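Local atomic coordinates of activated BY transcription factor SSRB (Salmonella enterica, PDB entry 2WNW), a protein that belongs to glycosyl hydrolase family 30 and combines a TIM-barrel domain with a beta-sandwich domain. Residues A[89-94]-A[171-176]; A[117-122]-A[175-180]. One frame throughout, in Å; residues are numbered along the deposited sequence.

Contact 1: A[89-94]-A[171-176]; sequences PIQSCD and ADIIIN
Ile90 and Ile174 meet where barrel strand 85-90 faces the helical shell of a TIM barrel, and they give a compact example of how strand and outer helix pack in a (beta/alpha)8 fold. Strand 85-90 lies beside strand 138-143 in the barrel, and helix 167-183 packs on the outside. Ile90 is also tied by backbone hydrogen bonding to Ser142 of the adjacent strand.

The Ile90 side chain sets out from CB toward the helix and divides into two arms. One is CG2, anti to the backbone N; it comes to 4.5 Å from CG1 of Ile174, a loose approach. The other arm begins at CG1, which lies beside the backbone N (chi1 -64°) and faces Tyr177, one turn farther along the helix than Ile174. From there the chain runs extended, with chi2 at 177°, and carries CD1 out to the Ile174 branch methyl. The two isoleucines cross at about a right angle, so they touch through methyl groups and do not lie alongside each other.

A second, slighter touch lies beside this one, where the amide end of Gln91 reaches the flank of Ile173. It is van der Waals packing, and no hydrogen bond joins the two segments. Gln91 is also packed against Trp170 of the same helix and Ala101 of a loop. Beyond the segments, Ala141 and Pro143 pack on Ile90, while Phe216 of helix 210-227 packs on Ile174; both isoleucines are buried. Across the interface itself, the nearest apolar approach is from Ile90 CD1 to Ile174 CG2, at 4.2 Å.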
ATOM      1  N   PRO A  89      -0.647   6.867 -31.508  1.00 18.86           N
ATOM      2  CA  PRO A  89      -0.207   8.247 -31.679  1.00 18.18           C
ATOM      3  C   PRO A  89      -0.907   9.069 -32.754  1.00 18.43           C
ATOM      4  O   PRO A  89      -1.254   8.558 -33.823  1.00 17.00           O
ATOM      5  CB  PRO A  89       1.276   8.083 -31.981  1.00 18.40           C
ATOM      6  CG  PRO A  89       1.268   6.868 -32.861  1.00 20.12           C
ATOM      7  CD  PRO A  89       0.316   5.932 -32.126  1.00 19.74           C
ATOM      8  N   ILE A  90      -1.115  10.345 -32.440  1.00 17.73           N
ATOM      9  CA  ILE A  90      -1.700  11.309 -33.363  1.00 16.10           C
ATOM     10  C   ILE A  90      -0.425  11.965 -33.901  1.00 15.99           C
ATOM     11  O   ILE A  90       0.221  12.754 -33.209  1.00 15.09           O
ATOM     12  CB  ILE A  90      -2.587  12.337 -32.613  1.00 16.58           C
ATOM     13  CG1 ILE A  90      -3.774  11.611 -31.970  1.00 15.22           C
ATOM     14  CG2 ILE A  90      -3.067  13.426 -33.575  1.00 16.00           C
ATOM     15  CD1 ILE A  90      -4.691  12.507 -31.135  1.00 16.58           C
ATOM     16  N   GLN A  91      -0.076  11.602 -35.134  1.00 15.82           N
ATOM     17  CA  GLN A  91       1.148  12.032 -35.813  1.00 16.28           C
ATOM     18  C   GLN A  91       2.283  11.178 -35.233  1.00 16.19           C
ATOM     19  O   GLN A  91       2.041  10.304 -34.405  1.00 15.47           O
ATOM     20  CB  GLN A  91       1.412  13.537 -35.642  1.00 15.98           C
ATOM     21  CG  GLN A  91       0.262  14.396 -36.183  1.00 15.48           C
ATOM     22  CD  GLN A  91       0.639  15.845 -36.443  1.00 16.32           C
ATOM     23  OE1 GLN A  91       1.394  16.460 -35.682  1.00 17.99           O
ATOM     24  NE2 GLN A  91       0.090  16.408 -37.513  1.00 14.15           N
ATOM     25  N   SER A  92       3.517  11.422 -35.655  1.00 16.71           N
ATOM     26  CA  SER A  92       4.642  10.603 -35.209  1.00 16.39           C
ATOM     27  C   SER A  92       5.081  10.634 -33.741  1.00 16.56           C
ATOM     28  O   SER A  92       4.926  11.633 -33.040  1.00 16.79           O
ATOM     29  CB  SER A  92       5.860  10.914 -36.081  1.00 17.01           C
ATOM     30  OG  SER A  92       6.216  12.279 -35.973  1.00 14.94           O
ATOM     31  N   CYS A  93       5.621   9.501 -33.293  1.00 16.64           N
ATOM     32  CA  CYS A  93       6.182   9.356 -31.955  1.00 17.17           C
ATOM     33  C   CYS A  93       7.577   8.807 -32.256  1.00 18.27           C
ATOM     34  O   CYS A  93       7.925   8.658 -33.430  1.00 18.67           O
ATOM     35  CB  CYS A  93       5.360   8.381 -31.090  1.00 17.58           C
ATOM     36  SG  CYS A  93       5.347   6.648 -31.589  1.00 18.73           S
ATOM     37  N   ASP A  94       8.387   8.519 -31.241  1.00 17.34           N
ATOM     38  CA  ASP A  94       9.734   8.017 -31.520  1.00 17.56           C
ATOM     39  C   ASP A  94       9.717   6.680 -32.253  1.00 18.13           C
ATOM     40  O   ASP A  94      10.611   6.390 -33.055  1.00 17.01           O
ATOM     41  CB  ASP A  94      10.568   7.927 -30.231  1.00 18.34           C
ATOM     42  CG  ASP A  94       9.910   7.093 -29.157  1.00 20.31           C
ATOM     43  OD1 ASP A  94       8.689   7.249 -28.946  1.00 19.66           O
ATOM     44  OD2 ASP A  94      10.621   6.297 -28.508  1.00 19.26           O
ATOM     45  N   ALA A 171      -6.299  21.774 -32.510  1.00 16.42           N
ATOM     46  CA  ALA A 171      -7.518  21.090 -32.099  1.00 17.17           C
ATOM     47  C   ALA A 171      -8.287  20.636 -33.342  1.00 17.71           C
ATOM     48  O   ALA A 171      -8.833  19.533 -33.368  1.00 16.89           O
ATOM     49  CB  ALA A 171      -8.383  22.009 -31.252  1.00 18.37           C
ATOM     50  N   ASP A 172      -8.323  21.483 -34.371  1.00 17.84           N
ATOM     51  CA  ASP A 172      -9.025  21.135 -35.604  1.00 19.06           C
ATOM     52  C   ASP A 172      -8.372  19.943 -36.301  1.00 18.62           C
ATOM     53  O   ASP A 172      -9.060  19.115 -36.892  1.00 19.40           O
ATOM     54  CB  ASP A 172      -9.076  22.325 -36.574  1.00 19.64           C
ATOM     55  CG  ASP A 172     -10.049  23.401 -36.131  1.00 21.28           C
ATOM     56  OD1 ASP A 172     -10.989  23.085 -35.368  1.00 20.73           O
ATOM     57  OD2 ASP A 172      -9.884  24.563 -36.563  1.00 22.95           O
ATOM     58  N   ILE A 173      -7.045  19.864 -36.245  1.00 18.19           N
ATOM     59  CA  ILE A 173      -6.346  18.744 -36.865  1.00 17.83           C
ATOM     60  C   ILE A 173      -6.714  17.451 -36.147  1.00 17.23           C
ATOM     61  O   ILE A 173      -6.942  16.424 -36.788  1.00 17.41           O
ATOM     62  CB  ILE A 173      -4.816  18.920 -36.805  1.00 19.06           C
ATOM     63  CG1 ILE A 173      -4.393  20.062 -37.730  1.00 20.06           C
ATOM     64  CG2 ILE A 173      -4.119  17.613 -37.200  1.00 17.02           C
ATOM     65  CD1 ILE A 173      -2.910  20.301 -37.748  1.00 24.38           C
ATOM     66  N   ILE A 174      -6.768  17.509 -34.818  1.00 17.31           N
ATOM     67  CA  ILE A 174      -7.119  16.333 -34.025  1.00 17.20           C
ATOM     68  C   ILE A 174      -8.528  15.862 -34.375  1.00 17.55           C
ATOM     69  O   ILE A 174      -8.787  14.664 -34.438  1.00 16.41           O
ATOM     70  CB  ILE A 174      -7.010  16.627 -32.509  1.00 17.39           C
ATOM     71  CG1 ILE A 174      -5.540  16.846 -32.137  1.00 15.55           C
ATOM     72  CG2 ILE A 174      -7.586  15.471 -31.704  1.00 17.19           C
ATOM     73  CD1 ILE A 174      -5.314  17.298 -30.704  1.00 17.37           C
ATOM     74  N   ILE A 175      -9.441  16.800 -34.607  1.00 17.18           N
ATOM     75  CA  ILE A 175     -10.799  16.418 -34.980  1.00 17.81           C
ATOM     76  C   ILE A 175     -10.761  15.706 -36.338  1.00 17.75           C
ATOM     77  O   ILE A 175     -11.415  14.681 -36.526  1.00 18.09           O
ATOM     78  CB  ILE A 175     -11.734  17.649 -35.074  1.00 17.58           C
ATOM     79  CG1 ILE A 175     -11.917  18.273 -33.687  1.00 19.66           C
ATOM     80  CG2 ILE A 175     -13.086  17.236 -35.651  1.00 19.01           C
ATOM     81  CD1 ILE A 175     -12.624  17.368 -32.682  1.00 20.03           C
ATOM     82  N   ASN A 176      -9.988  16.235 -37.283  1.00 17.40           N
ATOM     83  CA  ASN A 176      -9.904  15.592 -38.592  1.00 18.70           C
ATOM     84  C   ASN A 176      -9.261  14.214 -38.496  1.00 18.84           C
ATOM     85  O   ASN A 176      -9.579  13.312 -39.273  1.00 18.39           O
ATOM     86  CB  ASN A 176      -9.150  16.472 -39.589  1.00 19.40           C
ATOM     87  CG  ASN A 176     -10.058  17.487 -40.254  1.00 22.59           C
ATOM     88  OD1 ASN A 176     -10.108  18.651 -39.862  1.00 22.62           O
ATOM     89  ND2 ASN A 176     -10.806  17.035 -41.256  1.00 24.57           N
TER

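Contact 2: A[117-122]-A[175-180]; sequences SRDEAH and INYLLE
Glu120 and Glu180 have the nearest alpha carbons of the two segments, and their CA atoms are still 9.5 Å apart, a separation bridged by side chains alone. Both segments are helical: 117-122 is a short helix, and 175-180 is part of helix 167-183 in the outer layer of the TIM barrel. Their backbone bonds stay within each helix. In the shorter one, Arg118 O accepts from both His122 N and Ala121 N, whereas the longer one keeps the regular bond from Glu180 N to Asn176 O.

The contact illustrates how two acidic groups may be brought together, oxygen against oxygen; Glu180 is buried and Glu120 partly exposed. Glu120 extends beyond CG (chi2 -175°), carrying its carboxylate across to the other helix. Glu180 is bent at chi2, near 60°, and its carboxylate is met by that of Glu120. The two side chains cross at about a right angle with their carboxylate planes 49° apart, and Glu180 OE2 also lies 3.6 Å from CG of Glu120. Two bare carboxylates would repel at such closeness; a shared proton is one possibility, and His184, whose NE2 lies close to both OE2 atoms, and Arg183 may also ease the repulsion. Arg183 forms a salt bridge with Glu180 through OE1, the other oxygen of that carboxylate.

Asp119, one residue before Glu120, points toward the longer helix and brings OD1 to the edge of the Tyr177 ring, near its plane, 4.3 Å from CE1. The same oxygen is hydrogen-bonded to the hydroxyls of Tyr102 and Tyr181, which help to hold it beside the ring. The closest approach of the contact remains that of Glu120 OE2 and Glu180 OE2, two acceptor oxygens 2.8 Å apart.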
ATOM      1  N   SER A 117      -2.290   9.524 -45.596  1.00 27.92           N
ATOM      2  CA  SER A 117      -1.840   8.368 -46.369  1.00 30.26           C
ATOM      3  C   SER A 117      -0.842   7.501 -45.604  1.00 29.30           C
ATOM      4  O   SER A 117      -0.890   6.272 -45.677  1.00 29.50           O
ATOM      5  CB  SER A 117      -1.227   8.826 -47.698  1.00 31.94           C
ATOM      6  OG  SER A 117      -0.096   9.652 -47.485  1.00 36.44           O
ATOM      7  N   ARG A 118       0.054   8.140 -44.863  1.00 28.92           N
ATOM      8  CA  ARG A 118       1.051   7.410 -44.101  1.00 27.23           C
ATOM      9  C   ARG A 118       0.414   6.518 -43.034  1.00 26.66           C
ATOM     10  O   ARG A 118       0.791   5.353 -42.883  1.00 25.68           O
ATOM     11  CB  ARG A 118       2.032   8.389 -43.465  1.00 28.82           C
ATOM     12  CG  ARG A 118       3.202   7.717 -42.803  1.00 28.89           C
ATOM     13  CD  ARG A 118       4.435   8.590 -42.884  1.00 28.90           C
ATOM     14  NE  ARG A 118       5.523   8.048 -42.079  1.00 26.32           N
ATOM     15  CZ  ARG A 118       6.757   8.538 -42.072  1.00 25.32           C
ATOM     16  NH1 ARG A 118       7.063   9.579 -42.837  1.00 24.77           N
ATOM     17  NH2 ARG A 118       7.679   8.000 -41.284  1.00 23.78           N
ATOM     18  N   ASP A 119      -0.551   7.057 -42.293  1.00 23.50           N
ATOM     19  CA  ASP A 119      -1.228   6.263 -41.275  1.00 22.87           C
ATOM     20  C   ASP A 119      -2.053   5.164 -41.942  1.00 22.43           C
ATOM     21  O   ASP A 119      -2.204   4.071 -41.395  1.00 22.21           O
ATOM     22  CB  ASP A 119      -2.160   7.132 -40.420  1.00 22.79           C
ATOM     23  CG  ASP A 119      -1.411   7.989 -39.413  1.00 24.13           C
ATOM     24  OD1 ASP A 119      -2.033   8.395 -38.409  1.00 23.48           O
ATOM     25  OD2 ASP A 119      -0.210   8.264 -39.620  1.00 25.49           O
ATOM     26  N   GLU A 120      -2.585   5.455 -43.127  1.00 22.08           N
ATOM     27  CA  GLU A 120      -3.404   4.485 -43.847  1.00 22.18           C
ATOM     28  C   GLU A 120      -2.612   3.257 -44.279  1.00 22.22           C
ATOM     29  O   GLU A 120      -3.154   2.157 -44.378  1.00 23.21           O
ATOM     30  CB  GLU A 120      -4.055   5.146 -45.071  1.00 22.79           C
ATOM     31  CG  GLU A 120      -4.879   6.374 -44.714  1.00 24.79           C
ATOM     32  CD  GLU A 120      -5.617   6.975 -45.897  1.00 27.96           C
ATOM     33  OE1 GLU A 120      -5.041   7.021 -47.002  1.00 28.56           O
ATOM     34  OE2 GLU A 120      -6.769   7.419 -45.710  1.00 29.90           O
ATOM     35  N   ALA A 121      -1.323   3.438 -44.523  1.00 22.17           N
ATOM     36  CA  ALA A 121      -0.494   2.325 -44.954  1.00 23.80           C
ATOM     37  C   ALA A 121       0.219   1.609 -43.810  1.00 23.44           C
ATOM     38  O   ALA A 121       0.407   0.393 -43.854  1.00 23.61           O
ATOM     39  CB  ALA A 121       0.528   2.815 -45.970  1.00 23.02           C
ATOM     40  N   HIS A 122       0.597   2.359 -42.779  1.00 23.53           N
ATOM     41  CA  HIS A 122       1.347   1.789 -41.662  1.00 22.69           C
ATOM     42  C   HIS A 122       0.598   1.456 -40.374  1.00 22.85           C
ATOM     43  O   HIS A 122       0.974   0.521 -39.665  1.00 22.33           O
ATOM     44  CB  HIS A 122       2.512   2.719 -41.327  1.00 23.64           C
ATOM     45  CG  HIS A 122       3.475   2.908 -42.458  1.00 25.28           C
ATOM     46  ND1 HIS A 122       4.408   3.920 -42.479  1.00 26.96           N
ATOM     47  CD2 HIS A 122       3.657   2.204 -43.601  1.00 26.56           C
ATOM     48  CE1 HIS A 122       5.126   3.832 -43.586  1.00 27.60           C
ATOM     49  NE2 HIS A 122       4.690   2.798 -44.284  1.00 27.39           N
ATOM     50  N   ILE A 175      -9.441  16.800 -34.607  1.00 17.18           N
ATOM     51  CA  ILE A 175     -10.799  16.418 -34.980  1.00 17.81           C
ATOM     52  C   ILE A 175     -10.761  15.706 -36.338  1.00 17.75           C
ATOM     53  O   ILE A 175     -11.415  14.681 -36.526  1.00 18.09           O
ATOM     54  CB  ILE A 175     -11.734  17.649 -35.074  1.00 17.58           C
ATOM     55  CG1 ILE A 175     -11.917  18.273 -33.687  1.00 19.66           C
ATOM     56  CG2 ILE A 175     -13.086  17.236 -35.651  1.00 19.01           C
ATOM     57  CD1 ILE A 175     -12.624  17.368 -32.682  1.00 20.03           C
ATOM     58  N   ASN A 176      -9.988  16.235 -37.283  1.00 17.40           N
ATOM     59  CA  ASN A 176      -9.904  15.592 -38.592  1.00 18.70           C
ATOM     60  C   ASN A 176      -9.261  14.214 -38.496  1.00 18.84           C
ATOM     61  O   ASN A 176      -9.579  13.312 -39.273  1.00 18.39           O
ATOM     62  CB  ASN A 176      -9.150  16.472 -39.589  1.00 19.40           C
ATOM     63  CG  ASN A 176     -10.058  17.487 -40.254  1.00 22.59           C
ATOM     64  OD1 ASN A 176     -10.108  18.651 -39.862  1.00 22.62           O
ATOM     65  ND2 ASN A 176     -10.806  17.035 -41.256  1.00 24.57           N
ATOM     66  N   TYR A 177      -8.355  14.057 -37.537  1.00 16.86           N
ATOM     67  CA  TYR A 177      -7.711  12.772 -37.299  1.00 16.82           C
ATOM     68  C   TYR A 177      -8.831  11.801 -36.910  1.00 17.33           C
ATOM     69  O   TYR A 177      -8.919  10.689 -37.433  1.00 17.30           O
ATOM     70  CB  TYR A 177      -6.708  12.904 -36.144  1.00 16.18           C
ATOM     71  CG  TYR A 177      -6.309  11.590 -35.499  1.00 16.33           C
ATOM     72  CD1 TYR A 177      -5.270  10.818 -36.017  1.00 17.43           C
ATOM     73  CD2 TYR A 177      -6.978  11.121 -34.366  1.00 17.40           C
ATOM     74  CE1 TYR A 177      -4.902   9.612 -35.420  1.00 15.56           C
ATOM     75  CE2 TYR A 177      -6.620   9.916 -33.763  1.00 17.41           C
ATOM     76  CZ  TYR A 177      -5.582   9.170 -34.294  1.00 16.60           C
ATOM     77  OH  TYR A 177      -5.217   7.991 -33.694  1.00 17.48           O
ATOM     78  N   LEU A 178      -9.694  12.239 -35.995  1.00 17.68           N
ATOM     79  CA  LEU A 178     -10.807  11.412 -35.538  1.00 17.55           C
ATOM     80  C   LEU A 178     -11.781  11.080 -36.671  1.00 19.36           C
ATOM     81  O   LEU A 178     -12.249   9.947 -36.777  1.00 19.99           O
ATOM     82  CB  LEU A 178     -11.555  12.109 -34.395  1.00 18.33           C
ATOM     83  CG  LEU A 178     -10.800  12.273 -33.069  1.00 18.00           C
ATOM     84  CD1 LEU A 178     -11.633  13.098 -32.097  1.00 19.13           C
ATOM     85  CD2 LEU A 178     -10.492  10.901 -32.478  1.00 18.75           C
ATOM     86  N   LEU A 179     -12.088  12.064 -37.514  1.00 20.19           N
ATOM     87  CA  LEU A 179     -12.998  11.837 -38.638  1.00 20.14           C
ATOM     88  C   LEU A 179     -12.366  10.876 -39.639  1.00 21.48           C
ATOM     89  O   LEU A 179     -13.032   9.987 -40.173  1.00 20.53           O
ATOM     90  CB  LEU A 179     -13.328  13.162 -39.328  1.00 21.90           C
ATOM     91  CG  LEU A 179     -14.087  14.167 -38.460  1.00 23.18           C
ATOM     92  CD1 LEU A 179     -14.252  15.472 -39.210  1.00 23.32           C
ATOM     93  CD2 LEU A 179     -15.441  13.583 -38.076  1.00 23.54           C
ATOM     94  N   GLU A 180     -11.075  11.068 -39.891  1.00 21.86           N
ATOM     95  CA  GLU A 180     -10.322  10.217 -40.811  1.00 24.21           C
ATOM     96  C   GLU A 180     -10.392   8.756 -40.363  1.00 23.56           C
ATOM     97  O   GLU A 180     -10.714   7.866 -41.152  1.00 22.83           O
ATOM     98  CB  GLU A 180      -8.866  10.691 -40.864  1.00 26.67           C
ATOM     99  CG  GLU A 180      -7.846   9.672 -41.368  1.00 31.58           C
ATOM    100  CD  GLU A 180      -8.116   9.193 -42.783  1.00 33.07           C
ATOM    101  OE1 GLU A 180      -8.783   9.914 -43.554  1.00 32.33           O
ATOM    102  OE2 GLU A 180      -7.638   8.089 -43.127  1.00 37.47           O
TER

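Overall arrangement
Helix 167-183 is the element common to both contacts, whose centres lie 9 Å apart and which share Ile175 and Asn176. Contact 1 engages the barrel strand and contact 2 the short helix 117-122, so one outer helix links two separate parts of the domain. Tyr177 joins them directly: its CE2 packs 3.8 Å from Ile90 CG1, while the CE1 edge of the ring belongs to contact 2. At the far end of segment 89-94, Asp94 OD1 hydrogen-bonds to a glycerol, probably a crystallisation component; this oxygen is 14.5 Å from Ile90 CD1, so the touching atoms of contact 1 are well separated from that carboxylate.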